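PUA domain-containing protein (Archaeoglobus fulgidus DSM 4304, PDB 2Q07) probably binds RNA through its PUA domain and belongs to a family assigned to archaeosine-tRNA biosynthesis, this chain being the C-terminal part of the protein. Local coordinates at residues Tyr16-Lys26 with His175-Ile183; Tyr231-Val240 with Asp260-Ile269. All coordinates share one frame; numbering follows the deposited sequence.

Contact 1 of 2, residues Tyr16-Lys26 with His175-Ile183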
loop_
_atom_site.group_PDB
_atom_site.type_symbol
_atom_site.label_atom_id
_atom_site.label_comp_id
_atom_site.label_asym_id
_atom_site.label_seq_id
_atom_site.Cartn_x
_atom_site.Cartn_y
_atom_site.Cartn_z
ATOM N N TYR A 16 -11.838 -4.937 -2.355
ATOM C CA TYR A 16 -11.115 -4.182 -3.368
ATOM C C TYR A 16 -9.645 -4.076 -2.994
ATOM O O TYR A 16 -8.758 -4.288 -3.826
ATOM C CB TYR A 16 -11.691 -2.772 -3.503
ATOM C CG TYR A 16 -10.906 -1.929 -4.477
ATOM C CD1 TYR A 16 -10.837 -2.280 -5.823
ATOM C CD2 TYR A 16 -10.208 -0.793 -4.049
ATOM C CE1 TYR A 16 -10.097 -1.529 -6.726
ATOM C CE2 TYR A 16 -9.460 -0.029 -4.947
ATOM C CZ TYR A 16 -9.411 -0.406 -6.285
ATOM O OH TYR A 16 -8.681 0.332 -7.188
ATOM N N PHE A 17 -9.403 -3.735 -1.732
ATOM C CA PHE A 17 -8.050 -3.596 -1.217
ATOM C C PHE A 17 -7.268 -4.887 -1.449
ATOM O O PHE A 17 -6.158 -4.870 -1.981
ATOM C CB PHE A 17 -8.088 -3.290 0.280
ATOM C CG PHE A 17 -6.736 -3.327 0.936
ATOM C CD1 PHE A 17 -5.789 -2.336 0.669
ATOM C CD2 PHE A 17 -6.388 -4.378 1.781
ATOM C CE1 PHE A 17 -4.517 -2.397 1.228
ATOM C CE2 PHE A 17 -5.113 -4.449 2.349
ATOM C CZ PHE A 17 -4.176 -3.458 2.072
ATOM N N PHE A 18 -7.861 -6.003 -1.032
ATOM C CA PHE A 18 -7.242 -7.314 -1.170
ATOM C C PHE A 18 -6.850 -7.650 -2.597
ATOM O O PHE A 18 -5.716 -8.054 -2.863
ATOM C CB PHE A 18 -8.190 -8.396 -0.655
ATOM C CG PHE A 18 -8.056 -8.671 0.811
ATOM C CD1 PHE A 18 -9.183 -8.872 1.596
ATOM C CD2 PHE A 18 -6.797 -8.748 1.409
ATOM C CE1 PHE A 18 -9.068 -9.147 2.955
ATOM C CE2 PHE A 18 -6.672 -9.024 2.767
ATOM C CZ PHE A 18 -7.813 -9.224 3.542
ATOM N N GLU A 19 -7.790 -7.473 -3.511
ATOM C CA GLU A 19 -7.551 -7.793 -4.906
ATOM C C GLU A 19 -6.550 -6.882 -5.595
ATOM O O GLU A 19 -5.710 -7.349 -6.363
ATOM C CB GLU A 19 -8.883 -7.806 -5.664
ATOM C CG GLU A 19 -9.735 -9.036 -5.326
ATOM C CD GLU A 19 -11.028 -9.120 -6.121
ATOM O OE1 GLU A 19 -11.583 -10.237 -6.227
ATOM O OE2 GLU A 19 -11.496 -8.078 -6.631
ATOM N N ARG A 20 -6.628 -5.588 -5.310
ATOM C CA ARG A 20 -5.723 -4.631 -5.926
ATOM C C ARG A 20 -4.314 -4.757 -5.363
ATOM O O ARG A 20 -3.333 -4.667 -6.104
ATOM C CB ARG A 20 -6.250 -3.209 -5.733
ATOM C CG ARG A 20 -5.379 -2.129 -6.334
ATOM C CD ARG A 20 -5.139 -2.362 -7.806
ATOM N NE ARG A 20 -4.384 -1.266 -8.395
ATOM C CZ ARG A 20 -4.070 -1.183 -9.683
ATOM N NH1 ARG A 20 -4.443 -2.139 -10.525
ATOM N NH2 ARG A 20 -3.389 -0.138 -10.133
ATOM N N ALA A 21 -4.212 -4.962 -4.054
ATOM C CA ALA A 21 -2.900 -5.098 -3.437
ATOM C C ALA A 21 -2.236 -6.367 -3.954
ATOM O O ALA A 21 -1.038 -6.392 -4.207
ATOM C CB ALA A 21 -3.028 -5.137 -1.906
ATOM N N LEU A 22 -3.029 -7.414 -4.141
ATOM C CA LEU A 22 -2.506 -8.680 -4.627
ATOM C C LEU A 22 -1.931 -8.569 -6.035
ATOM O O LEU A 22 -0.931 -9.200 -6.343
ATOM C CB LEU A 22 -3.597 -9.757 -4.597
ATOM C CG LEU A 22 -3.175 -11.193 -4.931
ATOM C CD1 LEU A 22 -2.241 -11.746 -3.864
ATOM C CD2 LEU A 22 -4.424 -12.058 -5.033
ATOM N N GLU A 23 -2.549 -7.778 -6.903
ATOM C CA GLU A 23 -1.998 -7.677 -8.251
ATOM C C GLU A 23 -0.819 -6.710 -8.339
ATOM O O GLU A 23 -0.034 -6.775 -9.282
ATOM C CB GLU A 23 -3.091 -7.316 -9.277
ATOM C CG GLU A 23 -3.774 -5.982 -9.109
ATOM C CD GLU A 23 -4.818 -5.727 -10.202
ATOM O OE1 GLU A 23 -4.445 -5.703 -11.397
ATOM O OE2 GLU A 23 -6.013 -5.555 -9.871
ATOM N N CYS A 24 -0.671 -5.844 -7.340
ATOM C CA CYS A 24 0.423 -4.873 -7.330
ATOM C C CYS A 24 1.602 -5.301 -6.452
ATOM O O CYS A 24 2.653 -4.659 -6.462
ATOM C CB CYS A 24 -0.090 -3.506 -6.856
ATOM S SG CYS A 24 -1.453 -2.836 -7.856
ATOM N N TYR A 25 1.421 -6.389 -5.712
ATOM C CA TYR A 25 2.435 -6.900 -4.789
ATOM C C TYR A 25 3.700 -7.426 -5.459
ATOM O O TYR A 25 3.653 -8.404 -6.195
ATOM C CB TYR A 25 1.808 -8.002 -3.931
ATOM C CG TYR A 25 2.656 -8.484 -2.780
ATOM C CD1 TYR A 25 3.442 -7.595 -2.040
ATOM C CD2 TYR A 25 2.642 -9.823 -2.402
ATOM C CE1 TYR A 25 4.194 -8.035 -0.948
ATOM C CE2 TYR A 25 3.385 -10.274 -1.318
ATOM C CZ TYR A 25 4.159 -9.379 -0.595
ATOM O OH TYR A 25 4.894 -9.826 0.478
ATOM N N LYS A 26 4.832 -6.777 -5.210
ATOM C CA LYS A 26 6.092 -7.239 -5.799
ATOM C C LYS A 26 7.213 -7.339 -4.769
ATOM O O LYS A 26 7.841 -6.346 -4.412
ATOM C CB LYS A 26 6.516 -6.324 -6.954
ATOM C CG LYS A 26 5.415 -6.119 -7.990
ATOM C CD LYS A 26 5.920 -5.372 -9.218
ATOM C CE LYS A 26 4.765 -4.955 -10.121
ATOM N NZ LYS A 26 3.835 -3.994 -9.430
ATOM N N HIS A 175 4.979 0.998 -4.191
ATOM C CA HIS A 175 3.778 0.169 -4.139
ATOM C C HIS A 175 2.502 0.988 -4.066
ATOM O O HIS A 175 1.467 0.555 -4.552
ATOM C CB HIS A 175 3.817 -0.810 -2.954
ATOM C CG HIS A 175 4.528 -2.093 -3.255
ATOM N ND1 HIS A 175 5.888 -2.162 -3.457
ATOM C CD2 HIS A 175 4.059 -3.353 -3.431
ATOM C CE1 HIS A 175 6.227 -3.405 -3.752
ATOM N NE2 HIS A 175 5.134 -4.148 -3.745
HETATM N N MSE A 176 2.561 2.166 -3.453
HETATM C CA MSE A 176 1.365 2.999 -3.361
HETATM C C MSE A 176 1.029 3.602 -4.722
HETATM O O MSE A 176 -0.141 3.731 -5.077
HETATM C CB MSE A 176 1.563 4.093 -2.319
HETATM C CG MSE A 176 1.813 3.524 -0.935
HETATM SE SE MSE A 176 1.894 4.865 0.420
HETATM C CE MSE A 176 3.776 5.220 0.439
ATOM N N LEU A 177 2.061 3.967 -5.473
ATOM C CA LEU A 177 1.893 4.521 -6.813
ATOM C C LEU A 177 1.267 3.445 -7.708
ATOM O O LEU A 177 0.335 3.702 -8.479
ATOM C CB LEU A 177 3.257 4.936 -7.369
ATOM C CG LEU A 177 3.770 6.309 -6.948
ATOM C CD1 LEU A 177 5.153 6.557 -7.557
ATOM C CD2 LEU A 177 2.774 7.376 -7.429
ATOM N N SER A 178 1.796 2.232 -7.589
ATOM C CA SER A 178 1.316 1.085 -8.348
ATOM C C SER A 178 -0.152 0.839 -8.004
ATOM O O SER A 178 -1.003 0.738 -8.882
ATOM C CB SER A 178 2.163 -0.141 -7.998
ATOM O OG SER A 178 1.835 -1.255 -8.804
ATOM N N TYR A 179 -0.435 0.761 -6.706
ATOM C CA TYR A 179 -1.787 0.543 -6.211
ATOM C C TYR A 179 -2.781 1.563 -6.803
ATOM O O TYR A 179 -3.762 1.203 -7.457
ATOM C CB TYR A 179 -1.784 0.656 -4.678
ATOM C CG TYR A 179 -3.097 0.305 -4.015
ATOM C CD1 TYR A 179 -3.338 -0.985 -3.543
ATOM C CD2 TYR A 179 -4.110 1.257 -3.879
ATOM C CE1 TYR A 179 -4.548 -1.323 -2.959
ATOM C CE2 TYR A 179 -5.333 0.929 -3.294
ATOM C CZ TYR A 179 -5.542 -0.365 -2.840
ATOM O OH TYR A 179 -6.745 -0.714 -2.286
ATOM N N GLN A 180 -2.503 2.839 -6.571
ATOM C CA GLN A 180 -3.370 3.929 -7.023
ATOM C C GLN A 180 -3.408 4.253 -8.508
ATOM O O GLN A 180 -4.470 4.577 -9.035
ATOM C CB GLN A 180 -3.012 5.205 -6.267
ATOM C CG GLN A 180 -3.164 5.096 -4.770
ATOM C CD GLN A 180 -2.587 6.291 -4.049
ATOM O OE1 GLN A 180 -2.929 7.431 -4.350
ATOM N NE2 GLN A 180 -1.714 6.037 -3.084
ATOM N N PHE A 181 -2.270 4.160 -9.185
ATOM C CA PHE A 181 -2.213 4.515 -10.602
ATOM C C PHE A 181 -1.674 3.455 -11.548
ATOM O O PHE A 181 -1.700 3.647 -12.765
ATOM C CB PHE A 181 -1.371 5.787 -10.772
ATOM C CG PHE A 181 -1.738 6.888 -9.825
ATOM C CD1 PHE A 181 -0.863 7.265 -8.808
ATOM C CD2 PHE A 181 -2.963 7.538 -9.934
ATOM C CE1 PHE A 181 -1.196 8.268 -7.915
ATOM C CE2 PHE A 181 -3.312 8.551 -9.039
ATOM C CZ PHE A 181 -2.426 8.915 -8.028
ATOM N N GLY A 182 -1.173 2.347 -11.010
ATOM C CA GLY A 182 -0.648 1.310 -11.874
ATOM C C GLY A 182 0.618 1.750 -12.578
ATOM O O GLY A 182 0.881 1.331 -13.706
ATOM N N ILE A 183 1.395 2.617 -11.929
ATOM C CA ILE A 183 2.663 3.081 -12.494
ATOM C C ILE A 183 3.690 3.119 -11.368
ATOM O O ILE A 183 3.370 2.844 -10.207
ATOM C CB ILE A 183 2.588 4.531 -13.078
ATOM C CG1 ILE A 183 2.580 5.560 -11.940
ATOM C CG2 ILE A 183 1.351 4.701 -13.956
ATOM C CD1 ILE A 183 2.514 7.008 -12.421
#
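C24 and Y179 bring the two backbones closest, CA to CA 6.0 Å, where helix 16-24 crosses the last turns of helix 168-181 at 123°, their axes 9.3 Å apart. This is a helix-helix joint between the UDG-like domain (DUF5591) and the pre-PUA domain, with Y179 as a knob in a hole formed by Y16, F17, R20 and A21. The Y179 side chain leaves its helix with CG opposite the backbone N (chi1 -174°), and this carries the ring back to helix 16-24. R20 CG lies over one face of the Y179 ring, 3.7 Å from its centroid, in a CH-pi contact. The Y179 hydroxyl reaches the edge of the F17 ring, OH to CD1 3.5 Å. L78 also touches Y179.

The R20 chain bends at chi2 and carries its guanidinium past the ring to the C-terminal end of the second helix. R20 NE donates to Y179 O at 2.7 Å, in the carbonyl plane and on a lone pair. NH2 adds weak bonds to Y179 O and S178 O. The carbonyl end of the helix probably attracts this positive group. With a methionine here the guanidinium is gone, and Y179 O would probably lose its side-chain donors and S178 O its weak one. C24 SG lies over one face of the guanidinium.

Past the end of helix 16-24, K26 meets H175. H175 ND1 is bonded to R171 O, and F75 packs edge-to-face with its ring. H175 NE2 accepts a nearly straight bond from K26 N, 3.0 Å long with 166° at the hydrogen.

Contact 2 of 2, residues Tyr231-Val240 with Asp260-Ile269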
loop_
_atom_site.group_PDB
_atom_site.type_symbol
_atom_site.label_atom_id
_atom_site.label_comp_id
_atom_site.label_asym_id
_atom_site.label_seq_id
_atom_site.Cartn_x
_atom_site.Cartn_y
_atom_site.Cartn_z
ATOM N N TYR A 231 -6.872 7.805 -15.654
ATOM C CA TYR A 231 -7.348 8.514 -14.468
ATOM C C TYR A 231 -7.515 9.991 -14.803
ATOM O O TYR A 231 -7.338 10.867 -13.954
ATOM C CB TYR A 231 -6.368 8.363 -13.302
ATOM C CG TYR A 231 -6.223 6.943 -12.818
ATOM C CD1 TYR A 231 -5.126 6.163 -13.194
ATOM C CD2 TYR A 231 -7.198 6.365 -12.006
ATOM C CE1 TYR A 231 -5.005 4.839 -12.771
ATOM C CE2 TYR A 231 -7.089 5.045 -11.579
ATOM C CZ TYR A 231 -5.989 4.287 -11.967
ATOM O OH TYR A 231 -5.880 2.977 -11.552
ATOM N N THR A 232 -7.867 10.251 -16.054
ATOM C CA THR A 232 -8.047 11.607 -16.543
ATOM C C THR A 232 -9.510 11.947 -16.783
ATOM O O THR A 232 -10.336 11.074 -17.063
ATOM C CB THR A 232 -7.271 11.817 -17.854
ATOM O OG1 THR A 232 -7.547 10.733 -18.750
ATOM C CG2 THR A 232 -5.771 11.871 -17.587
ATOM N N VAL A 233 -9.821 13.231 -16.663
ATOM C CA VAL A 233 -11.170 13.714 -16.876
ATOM C C VAL A 233 -11.080 15.043 -17.625
ATOM O O VAL A 233 -10.361 15.964 -17.214
ATOM C CB VAL A 233 -11.926 13.902 -15.531
ATOM C CG1 VAL A 233 -11.602 12.751 -14.578
ATOM C CG2 VAL A 233 -11.572 15.218 -14.900
ATOM N N GLU A 234 -11.781 15.123 -18.749
ATOM C CA GLU A 234 -11.790 16.341 -19.547
ATOM C C GLU A 234 -12.917 17.213 -19.032
ATOM O O GLU A 234 -14.024 16.731 -18.820
ATOM C CB GLU A 234 -12.022 16.013 -21.018
ATOM C CG GLU A 234 -11.951 17.221 -21.932
ATOM C CD GLU A 234 -12.274 16.874 -23.370
ATOM O OE1 GLU A 234 -11.762 15.842 -23.861
ATOM O OE2 GLU A 234 -13.033 17.633 -24.008
ATOM N N ILE A 235 -12.635 18.497 -18.841
ATOM C CA ILE A 235 -13.625 19.428 -18.327
ATOM C C ILE A 235 -13.863 20.642 -19.239
ATOM O O ILE A 235 -13.129 20.882 -20.203
ATOM C CB ILE A 235 -13.209 19.934 -16.922
ATOM C CG1 ILE A 235 -11.935 20.775 -17.034
ATOM C CG2 ILE A 235 -12.959 18.747 -15.987
ATOM C CD1 ILE A 235 -11.560 21.486 -15.754
ATOM N N GLY A 236 -14.894 21.413 -18.912
ATOM C CA GLY A 236 -15.208 22.584 -19.706
ATOM C C GLY A 236 -14.166 23.669 -19.530
ATOM O O GLY A 236 -13.296 23.570 -18.662
ATOM N N ASP A 237 -14.259 24.704 -20.358
ATOM C CA ASP A 237 -13.341 25.833 -20.310
ATOM C C ASP A 237 -13.780 26.908 -19.320
ATOM O O ASP A 237 -14.119 28.025 -19.716
ATOM C CB ASP A 237 -13.208 26.465 -21.696
ATOM C CG ASP A 237 -12.074 25.871 -22.503
ATOM O OD1 ASP A 237 -12.113 24.659 -22.790
ATOM O OD2 ASP A 237 -11.142 26.627 -22.851
ATOM N N PHE A 238 -13.772 26.570 -18.035
ATOM C CA PHE A 238 -14.147 27.511 -16.988
ATOM C C PHE A 238 -13.021 27.616 -15.957
ATOM O O PHE A 238 -12.166 26.730 -15.871
ATOM C CB PHE A 238 -15.448 27.054 -16.322
ATOM C CG PHE A 238 -15.450 25.601 -15.927
ATOM C CD1 PHE A 238 -14.873 25.188 -14.732
ATOM C CD2 PHE A 238 -16.004 24.643 -16.771
ATOM C CE1 PHE A 238 -14.850 23.839 -14.381
ATOM C CE2 PHE A 238 -15.986 23.294 -16.433
ATOM C CZ PHE A 238 -15.409 22.890 -15.238
ATOM N N GLU A 239 -13.018 28.703 -15.189
ATOM C CA GLU A 239 -12.003 28.921 -14.162
ATOM C C GLU A 239 -12.256 27.927 -13.031
ATOM O O GLU A 239 -13.297 27.985 -12.383
ATOM C CB GLU A 239 -12.102 30.346 -13.603
ATOM C CG GLU A 239 -12.165 31.460 -14.649
ATOM C CD GLU A 239 -10.843 31.697 -15.361
ATOM O OE1 GLU A 239 -9.837 31.993 -14.675
ATOM O OE2 GLU A 239 -10.814 31.594 -16.608
ATOM N N VAL A 240 -11.317 27.018 -12.787
ATOM C CA VAL A 240 -11.509 26.032 -11.726
ATOM C C VAL A 240 -11.254 26.636 -10.347
ATOM O O VAL A 240 -10.247 27.303 -10.130
ATOM C CB VAL A 240 -10.591 24.800 -11.923
ATOM C CG1 VAL A 240 -10.768 23.828 -10.765
ATOM C CG2 VAL A 240 -10.924 24.111 -13.249
ATOM N N ASP A 260 -10.913 8.141 -5.847
ATOM C CA ASP A 260 -9.677 8.066 -6.625
ATOM C C ASP A 260 -9.083 9.438 -6.922
ATOM O O ASP A 260 -9.808 10.426 -7.049
ATOM C CB ASP A 260 -9.911 7.348 -7.962
ATOM C CG ASP A 260 -9.857 5.841 -7.833
ATOM O OD1 ASP A 260 -9.408 5.352 -6.772
ATOM O OD2 ASP A 260 -10.253 5.146 -8.796
ATOM N N VAL A 261 -7.757 9.493 -7.012
ATOM C CA VAL A 261 -7.079 10.732 -7.356
ATOM C C VAL A 261 -7.147 10.755 -8.879
ATOM O O VAL A 261 -6.762 9.785 -9.546
ATOM C CB VAL A 261 -5.593 10.739 -6.909
ATOM C CG1 VAL A 261 -4.875 11.952 -7.492
ATOM C CG2 VAL A 261 -5.502 10.779 -5.399
ATOM N N VAL A 262 -7.658 11.850 -9.428
ATOM C CA VAL A 262 -7.782 11.975 -10.868
ATOM C C VAL A 262 -7.084 13.233 -11.356
ATOM O O VAL A 262 -6.804 14.145 -10.583
ATOM C CB VAL A 262 -9.272 12.022 -11.305
ATOM C CG1 VAL A 262 -9.996 10.765 -10.828
ATOM C CG2 VAL A 262 -9.945 13.271 -10.759
ATOM N N VAL A 263 -6.792 13.267 -12.649
ATOM C CA VAL A 263 -6.144 14.408 -13.257
ATOM C C VAL A 263 -7.122 14.995 -14.265
ATOM O O VAL A 263 -7.407 14.372 -15.291
ATOM C CB VAL A 263 -4.852 13.991 -13.985
ATOM C CG1 VAL A 263 -4.280 15.170 -14.752
ATOM C CG2 VAL A 263 -3.842 13.452 -12.978
ATOM N N PHE A 264 -7.650 16.177 -13.957
ATOM C CA PHE A 264 -8.593 16.858 -14.839
ATOM C C PHE A 264 -7.830 17.799 -15.769
ATOM O O PHE A 264 -6.682 18.151 -15.491
ATOM C CB PHE A 264 -9.626 17.636 -14.012
ATOM C CG PHE A 264 -9.034 18.705 -13.128
ATOM C CD1 PHE A 264 -8.727 19.969 -13.639
ATOM C CD2 PHE A 264 -8.793 18.450 -11.783
ATOM C CE1 PHE A 264 -8.189 20.965 -12.819
ATOM C CE2 PHE A 264 -8.256 19.427 -10.953
ATOM C CZ PHE A 264 -7.952 20.694 -11.471
ATOM N N HIS A 265 -8.457 18.200 -16.875
ATOM C CA HIS A 265 -7.793 19.084 -17.829
ATOM C C HIS A 265 -8.717 19.693 -18.901
ATOM O O HIS A 265 -9.783 19.161 -19.194
ATOM C CB HIS A 265 -6.687 18.307 -18.557
ATOM C CG HIS A 265 -7.210 17.228 -19.459
ATOM N ND1 HIS A 265 -7.632 16.004 -18.988
ATOM C CD2 HIS A 265 -7.440 17.217 -20.795
ATOM C CE1 HIS A 265 -8.102 15.284 -19.994
ATOM N NE2 HIS A 265 -7.997 15.998 -21.100
ATOM N N ASN A 266 -8.288 20.824 -19.455
ATOM C CA ASN A 266 -8.977 21.491 -20.560
ATOM C C ASN A 266 -7.895 22.132 -21.432
ATOM O O ASN A 266 -6.723 21.783 -21.312
ATOM C CB ASN A 266 -10.009 22.530 -20.095
ATOM C CG ASN A 266 -9.448 23.561 -19.148
ATOM O OD1 ASN A 266 -8.318 24.021 -19.287
ATOM N ND2 ASN A 266 -10.263 23.956 -18.188
ATOM N N SER A 267 -8.267 23.068 -22.296
ATOM C CA SER A 267 -7.295 23.690 -23.189
ATOM C C SER A 267 -6.288 24.642 -22.544
ATOM O O SER A 267 -5.310 25.031 -23.187
ATOM C CB SER A 267 -8.021 24.433 -24.314
ATOM O OG SER A 267 -8.667 25.589 -23.807
ATOM N N ARG A 268 -6.504 25.019 -21.287
ATOM C CA ARG A 268 -5.584 25.950 -20.638
ATOM C C ARG A 268 -4.908 25.420 -19.376
ATOM O O ARG A 268 -3.866 25.933 -18.972
ATOM C CB ARG A 268 -6.300 27.259 -20.295
ATOM C CG ARG A 268 -7.307 27.124 -19.163
ATOM C CD ARG A 268 -7.617 28.464 -18.506
ATOM N NE ARG A 268 -8.287 29.404 -19.402
ATOM C CZ ARG A 268 -8.687 30.619 -19.038
ATOM N NH1 ARG A 268 -8.481 31.040 -17.795
ATOM N NH2 ARG A 268 -9.292 31.416 -19.910
ATOM N N ILE A 269 -5.491 24.404 -18.749
ATOM C CA ILE A 269 -4.905 23.861 -17.534
ATOM C C ILE A 269 -5.194 22.388 -17.311
ATOM O O ILE A 269 -6.013 21.769 -17.998
ATOM C CB ILE A 269 -5.434 24.585 -16.258
ATOM C CG1 ILE A 269 -6.932 24.319 -16.100
ATOM C CG2 ILE A 269 -5.196 26.086 -16.341
ATOM C CD1 ILE A 269 -7.489 24.745 -14.763
HETATM O O HOH W 1 -9.479 26.454 -16.992
#
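V233 and F264 face each other across two parallel strands, 232-235 and 261-265, which run side by side in the PUA domain. Four backbone bonds join them, V263 N to Y231 O the first and I235 N to H265 O the last.

The tight part is the buried sheet face with V233 and F264. V233 CG2 presses on F264 CB at 3.2 Å. F264 CG sits between its backbone N and carbonyl carbon (chi1 61°), and F264 CD1 meets I235 CD1 at 3.8 Å, with V240 CG2 beyond. I291 and V293 of strand 289-297 close over this side. On the other face the H265 ring turns back over its neighbour strand, with E234 CA above one face of the imidazole.

The loops past the strands are looser and more polar. N266 ties the two loops: ND2 donates to G236 O at 3.1 Å and to a water that F238 O also holds. At its OD1, R268 N closes an Asx turn and I269 N an Asx motif, from opposite faces of the amide plane. On the solvent side, S267 OG bonds D237 OD2 on the syn lone pair, 2.8 Å away. E239 OE2 meets R268 NH1 in a 2.7 Å salt bridge, carboxylate and guanidinium planes 79° apart. Parallel neighbours within a mixed, mostly antiparallel sheet are consistent with the PUA fold, a small beta-barrel domain associated with RNA binding.

In the fold
Contact 1 comes first along the chain and closes before contact 2 opens. It joins the UDG-like domain to the pre-PUA domain, whereas contact 2 lies within the PUA domain. Their centres are about 25 Å apart, and contact 1 is nearer the middle of the chain: its centre is about 7 Å from that of the chain, against about 27 Å for contact 2. They still touch. The Y231 ring at the start of 231-240 packs against the end of helix 168-181, with Y231 CE1 3.5 Å from F181 O. F181 CE2 also lies 3.7 Å from V261 O. Helix 168-181 thus meets the UDG-like part through contact 1 and the PUA domain through these residues.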